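Local coordinates for pesticidal crystal protein Cry4Aa (Bacillus thuringiensis, PDB 2C9K), which promotes colloid-osmotic lysis of insect midgut epithelial cells, to which it binds, and kills mosquito larvae, at residues Leu357-Leu362 with Ser374-Phe379. Sequence-based numbering, arbitrary orientation.
Sequences LNVISL and SKMDFF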
ATOM      1  N   LEU A 357       4.193 -14.494 -11.577  1.00 27.30           N
ATOM      2  CA  LEU A 357       4.945 -14.893 -12.750  1.00 28.77           C
ATOM      3  C   LEU A 357       6.141 -15.731 -12.393  1.00 29.78           C
ATOM      4  O   LEU A 357       6.595 -15.746 -11.246  1.00 29.50           O
ATOM      5  CB  LEU A 357       5.377 -13.702 -13.606  1.00 28.41           C
ATOM      6  CG  LEU A 357       6.338 -12.659 -13.081  1.00 29.39           C
ATOM      7  CD1 LEU A 357       6.980 -11.943 -14.267  1.00 29.94           C
ATOM      8  CD2 LEU A 357       5.586 -11.683 -12.194  1.00 30.52           C
ATOM      9  N   ASN A 358       6.627 -16.448 -13.396  1.00 31.24           N
ATOM     10  CA  ASN A 358       7.755 -17.345 -13.246  1.00 32.23           C
ATOM     11  C   ASN A 358       8.823 -16.868 -14.198  1.00 31.05           C
ATOM     12  O   ASN A 358       8.546 -16.674 -15.374  1.00 32.37           O
ATOM     13  CB  ASN A 358       7.315 -18.754 -13.630  1.00 35.63           C
ATOM     14  CG  ASN A 358       8.302 -19.809 -13.211  1.00 38.36           C
ATOM     15  OD1 ASN A 358       9.465 -19.794 -13.621  1.00 38.60           O
ATOM     16  ND2 ASN A 358       7.840 -20.743 -12.388  1.00 40.19           N
ATOM     17  N   VAL A 359      10.038 -16.665 -13.708  1.00 29.76           N
ATOM     18  CA  VAL A 359      11.104 -16.216 -14.594  1.00 29.75           C
ATOM     19  C   VAL A 359      12.307 -17.155 -14.594  1.00 29.22           C
ATOM     20  O   VAL A 359      12.716 -17.662 -13.545  1.00 27.77           O
ATOM     21  CB  VAL A 359      11.581 -14.785 -14.238  1.00 29.49           C
ATOM     22  CG1 VAL A 359      10.382 -13.865 -14.088  1.00 30.04           C
ATOM     23  CG2 VAL A 359      12.402 -14.799 -12.973  1.00 30.48           C
ATOM     24  N   ILE A 360      12.836 -17.400 -15.790  1.00 28.62           N
ATOM     25  CA  ILE A 360      14.012 -18.239 -15.973  1.00 29.47           C
ATOM     26  C   ILE A 360      15.085 -17.342 -16.569  1.00 30.88           C
ATOM     27  O   ILE A 360      14.947 -16.844 -17.685  1.00 31.48           O
ATOM     28  CB  ILE A 360      13.777 -19.416 -16.957  1.00 30.24           C
ATOM     29  CG1 ILE A 360      12.715 -20.377 -16.411  1.00 29.56           C
ATOM     30  CG2 ILE A 360      15.087 -20.170 -17.179  1.00 28.50           C
ATOM     31  CD1 ILE A 360      11.302 -19.818 -16.438  1.00 31.41           C
ATOM     32  N   SER A 361      16.150 -17.127 -15.813  1.00 31.67           N
ATOM     33  CA  SER A 361      17.240 -16.286 -16.270  1.00 32.08           C
ATOM     34  C   SER A 361      18.550 -17.072 -16.271  1.00 32.04           C
ATOM     35  O   SER A 361      18.657 -18.122 -15.630  1.00 31.70           O
ATOM     36  CB  SER A 361      17.357 -15.073 -15.350  1.00 33.15           C
ATOM     37  OG  SER A 361      17.375 -15.484 -13.992  1.00 33.46           O
ATOM     38  N   LEU A 362      19.543 -16.564 -16.996  1.00 31.03           N
ATOM     39  CA  LEU A 362      20.839 -17.221 -17.062  1.00 29.95           C
ATOM     40  C   LEU A 362      21.548 -17.054 -15.724  1.00 29.40           C
ATOM     41  O   LEU A 362      21.427 -16.015 -15.080  1.00 30.41           O
ATOM     42  CB  LEU A 362      21.669 -16.626 -18.203  1.00 28.51           C
ATOM     43  CG  LEU A 362      21.044 -16.815 -19.592  1.00 27.43           C
ATOM     44  CD1 LEU A 362      21.932 -16.204 -20.650  1.00 28.66           C
ATOM     45  CD2 LEU A 362      20.857 -18.295 -19.871  1.00 26.78           C
ATOM     46  N   SER A 374      15.448 -15.209 -19.985  1.00 36.08           N
ATOM     47  CA  SER A 374      15.309 -15.847 -21.284  1.00 37.26           C
ATOM     48  C   SER A 374      13.916 -16.447 -21.450  1.00 38.23           C
ATOM     49  O   SER A 374      13.517 -16.800 -22.558  1.00 39.04           O
ATOM     50  CB  SER A 374      16.371 -16.938 -21.470  1.00 37.11           C
ATOM     51  OG  SER A 374      16.121 -18.059 -20.635  1.00 39.03           O
ATOM     52  N   LYS A 375      13.172 -16.549 -20.355  1.00 38.73           N
ATOM     53  CA  LYS A 375      11.829 -17.111 -20.419  1.00 39.95           C
ATOM     54  C   LYS A 375      10.938 -16.632 -19.266  1.00 39.67           C
ATOM     55  O   LYS A 375      11.405 -16.456 -18.136  1.00 39.64           O
ATOM     56  CB  LYS A 375      11.917 -18.639 -20.406  1.00 41.77           C
ATOM     57  CG  LYS A 375      10.579 -19.339 -20.522  1.00 45.32           C
ATOM     58  CD  LYS A 375      10.710 -20.819 -20.224  1.00 48.51           C
ATOM     59  CE  LYS A 375       9.357 -21.510 -20.296  1.00 51.16           C
ATOM     60  NZ  LYS A 375       8.738 -21.329 -21.636  1.00 53.18           N
ATOM     61  N   MET A 376       9.654 -16.421 -19.549  1.00 37.86           N
ATOM     62  CA  MET A 376       8.728 -15.974 -18.515  1.00 36.35           C
ATOM     63  C   MET A 376       7.335 -16.585 -18.614  1.00 34.84           C
ATOM     64  O   MET A 376       6.756 -16.685 -19.689  1.00 34.39           O
ATOM     65  CB  MET A 376       8.605 -14.448 -18.523  1.00 36.70           C
ATOM     66  CG  MET A 376       9.844 -13.727 -18.053  1.00 36.65           C
ATOM     67  SD  MET A 376       9.629 -11.950 -18.107  1.00 37.16           S
ATOM     68  CE  MET A 376      10.014 -11.634 -19.826  1.00 36.69           C
ATOM     69  N   ASP A 377       6.809 -16.986 -17.467  1.00 34.53           N
ATOM     70  CA  ASP A 377       5.487 -17.573 -17.377  1.00 36.12           C
ATOM     71  C   ASP A 377       4.623 -16.651 -16.545  1.00 35.63           C
ATOM     72  O   ASP A 377       4.798 -16.562 -15.326  1.00 36.40           O
ATOM     73  CB  ASP A 377       5.542 -18.933 -16.683  1.00 38.71           C
ATOM     74  CG  ASP A 377       6.179 -19.995 -17.536  1.00 41.71           C
ATOM     75  OD1 ASP A 377       6.480 -21.076 -16.984  1.00 44.50           O
ATOM     76  OD2 ASP A 377       6.370 -19.758 -18.751  1.00 41.95           O
ATOM     77  N   PHE A 378       3.691 -15.971 -17.202  1.00 33.91           N
ATOM     78  CA  PHE A 378       2.794 -15.069 -16.506  1.00 31.66           C
ATOM     79  C   PHE A 378       1.519 -15.780 -16.070  1.00 31.47           C
ATOM     80  O   PHE A 378       0.994 -16.646 -16.773  1.00 30.73           O
ATOM     81  CB  PHE A 378       2.430 -13.880 -17.401  1.00 30.17           C
ATOM     82  CG  PHE A 378       3.619 -13.110 -17.892  1.00 30.15           C
ATOM     83  CD1 PHE A 378       4.306 -13.515 -19.034  1.00 29.45           C
ATOM     84  CD2 PHE A 378       4.079 -11.999 -17.195  1.00 29.66           C
ATOM     85  CE1 PHE A 378       5.434 -12.824 -19.475  1.00 29.10           C
ATOM     86  CE2 PHE A 378       5.208 -11.304 -17.629  1.00 30.71           C
ATOM     87  CZ  PHE A 378       5.887 -11.720 -18.773  1.00 29.23           C
ATOM     88  N   PHE A 379       1.048 -15.428 -14.883  1.00 31.42           N
ATOM     89  CA  PHE A 379      -0.190 -15.976 -14.364  1.00 31.02           C
ATOM     90  C   PHE A 379      -1.139 -14.792 -14.296  1.00 29.98           C
ATOM     91  O   PHE A 379      -1.176 -14.040 -13.323  1.00 30.23           O
ATOM     92  CB  PHE A 379       0.031 -16.619 -13.004  1.00 31.47           C
ATOM     93  CG  PHE A 379       0.700 -17.959 -13.086  1.00 34.41           C
ATOM     94  CD1 PHE A 379       0.133 -18.982 -13.847  1.00 35.11           C
ATOM     95  CD2 PHE A 379       1.894 -18.206 -12.414  1.00 36.21           C
ATOM     96  CE1 PHE A 379       0.744 -20.232 -13.939  1.00 35.89           C
ATOM     97  CE2 PHE A 379       2.514 -19.451 -12.499  1.00 36.11           C
ATOM     98  CZ  PHE A 379       1.937 -20.469 -13.265  1.00 35.58           C
TER
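S374 and K375 both turn their backbone N-H groups to a single carbonyl oxygen, I360 O, which makes a classic beta bulge. The bond from S374 N is 2.9 Å long and nearly straight at 171°, whereas that from K375 N to I360 O is longer, 3.2 Å, and more bent; S374 OG adds a weak hydrogen bond to the same oxygen. K375 returns a bond through its carbonyl to I360 N. Its CG lies anti to the backbone N (chi1 -178°), and the aliphatic chain runs beside I360, with CD 4.0 Å from I360 CD1, before NZ reaches a salt bridge with E390 on the next strand. At M376 the regular ladder of an antiparallel beta hairpin is under way, formed by the two inner strands of a four-stranded sheet in the toxin's middle, all-beta domain. M376 and V359 are a non-hydrogen-bonded pair, touching through CG and CG1 on the buried face, where F453 of another strand also covers V359. D377 and N358 exchange two backbone bonds, and on the more open face their CB atoms come within 3.5 Å of each other. F378 returns to the buried side, its ring atom CE2 3.9 Å from L357 CD1.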